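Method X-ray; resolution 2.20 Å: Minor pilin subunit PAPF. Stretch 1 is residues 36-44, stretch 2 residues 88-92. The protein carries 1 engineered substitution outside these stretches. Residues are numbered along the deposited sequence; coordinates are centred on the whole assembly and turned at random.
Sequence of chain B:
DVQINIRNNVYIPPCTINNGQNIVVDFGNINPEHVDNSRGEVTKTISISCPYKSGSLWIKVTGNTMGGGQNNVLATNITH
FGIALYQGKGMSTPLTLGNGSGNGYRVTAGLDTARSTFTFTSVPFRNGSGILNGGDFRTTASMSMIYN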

# COMPACT_ATOMS: atom_id res chain seq x y z
N ASP B 36 -18.36 25.78 -7.02
CA ASP B 36 -17.12 25.02 -6.89
C ASP B 36 -16.04 25.72 -6.07
O ASP B 36 -14.86 25.71 -6.44
CB ASP B 36 -16.56 24.65 -8.27
CG ASP B 36 -16.33 25.85 -9.15
OD1 ASP B 36 -17.31 26.44 -9.63
OD2 ASP B 36 -15.15 26.22 -9.36
N ASN B 37 -16.44 26.33 -4.97
CA ASN B 37 -15.52 27.03 -4.08
C ASN B 37 -16.12 26.93 -2.69
O ASN B 37 -15.59 27.48 -1.72
CB ASN B 37 -15.39 28.49 -4.50
N SER B 38 -17.24 26.22 -2.61
CA SER B 38 -17.98 26.01 -1.37
C SER B 38 -19.36 25.53 -1.78
O SER B 38 -20.29 26.33 -1.90
CB SER B 38 -18.08 27.31 -0.58
N ARG B 39 -19.50 24.23 -2.00
CA ARG B 39 -20.77 23.66 -2.40
C ARG B 39 -20.99 22.34 -1.69
O ARG B 39 -20.87 22.25 -0.47
CB ARG B 39 -20.80 23.44 -3.92
N GLY B 40 -21.30 21.31 -2.47
CA GLY B 40 -21.54 19.99 -1.91
C GLY B 40 -20.27 19.33 -1.40
O GLY B 40 -19.96 18.21 -1.79
N GLU B 41 -19.54 20.03 -0.54
CA GLU B 41 -18.32 19.49 0.03
C GLU B 41 -18.68 18.27 0.86
O GLU B 41 -18.87 18.37 2.07
CB GLU B 41 -17.63 20.53 0.89
N VAL B 42 -18.79 17.12 0.21
CA VAL B 42 -19.13 15.88 0.89
C VAL B 42 -17.90 15.24 1.51
O VAL B 42 -16.95 14.89 0.81
CB VAL B 42 -19.78 14.86 -0.07
CG1 VAL B 42 -20.18 13.61 0.69
CG2 VAL B 42 -20.99 15.48 -0.74
N THR B 43 -17.91 15.11 2.83
CA THR B 43 -16.80 14.51 3.55
C THR B 43 -17.07 13.03 3.76
O THR B 43 -18.20 12.62 4.00
CB THR B 43 -16.60 15.17 4.92
OG1 THR B 43 -16.33 16.57 4.74
CG2 THR B 43 -15.43 14.52 5.65
N LYS B 44 -16.01 12.23 3.66
CA LYS B 44 -16.15 10.79 3.85
C LYS B 44 -15.10 10.28 4.83
O LYS B 44 -13.95 10.70 4.80
CB LYS B 44 -16.01 10.07 2.51
N GLY B 88 -8.82 15.15 5.00
CA GLY B 88 -9.58 15.46 6.19
C GLY B 88 -10.88 16.19 5.89
O GLY B 88 -11.21 16.42 4.72
N LYS B 89 -11.61 16.54 6.94
CA LYS B 89 -12.88 17.25 6.80
C LYS B 89 -12.59 18.73 6.59
O LYS B 89 -11.96 19.38 7.43
CB LYS B 89 -13.74 17.05 8.04
N GLY B 90 -13.04 19.27 5.46
CA GLY B 90 -12.81 20.67 5.18
C GLY B 90 -12.09 20.89 3.87
O GLY B 90 -11.25 20.09 3.46
N MET B 91 -12.41 22.00 3.22
CA MET B 91 -11.81 22.34 1.93
C MET B 91 -10.47 23.08 2.09
O MET B 91 -10.03 23.78 1.19
CB MET B 91 -12.79 23.20 1.13
CG MET B 91 -12.55 23.20 -0.36
SD MET B 91 -13.91 23.97 -1.25
CE MET B 91 -15.29 22.93 -0.72
N SER B 92 -9.83 22.90 3.24
CA SER B 92 -8.55 23.56 3.51
C SER B 92 -7.37 22.91 2.78
O SER B 92 -6.98 23.35 1.70
CB SER B 92 -8.28 23.61 5.01
OG SER B 92 -8.37 22.33 5.61

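What sets this contact apart is how much of it rests on a single side chain: Met91 reaches three residues of the other stretch, and among the atoms modelled no hydrogen bond crosses between the two. The whole interface buries only 215 Å², both sides summed, and Met91 has 75 Å² of its surface covered, more than any other residue here.

The reach comes from the shape of the side chain. The CA-to-CB bond of Met91 points toward the first stretch, and chi1 and chi2 are both t, so the chain runs out extended before chi3, in the m well, turns the terminal methyl. That methyl ends near two residues: Met91 CE lies 3.7 Å from Glu41 CB and 4.1 Å from Ser38 CA. The sulfur makes a separate approach, with Met91 SD 3.9 Å from Asn37 O. These are packing distances, and the modelled partners are backbone atoms and a CB. With Glu41 CA and Met91 CA 7.4 Å apart, the methyl and Glu41 CB meet between the two backbones.

The loop that receives it is irregular. Within it, Glu41 N donates a backbone hydrogen bond to Arg39 O at 2.6 Å, a tight local link around Gly40. Glu41 then points its CB toward the second stretch. Its carboxylate is not modelled, nor are the ends of Asn37, Ser38, Arg39 and Lys89, so the absence of polar pairing describes the visible atoms alone.

A second, smaller patch forms where the first stretch has become a strand. Here the backbones come closer, with Thr43 CA 5.8 Å from Lys89 CA; the CA-to-CB bond of Thr43 points toward the second stretch, and Thr43 CG2 lies 3.9 Å from Lys89 CB. Its hydroxyl is hydrogen-bonded elsewhere in the structure; Thr43 OG1 stands 4.3 Å from Gly90 N, a loose approach. Between Glu41 and Thr43, Val42 is out of reach of the second stretch, as strand alternation would lead one to expect.

The glycines follow a different rule. At the backbone angles of Gly90, a CB would be jammed against the carbonyl oxygen of Lys89, and the positive phi of Gly88 also favours glycine. In neither case would a CB meet the first stretch, so local conformation, rather than crowding across the contact, accounts for the preference.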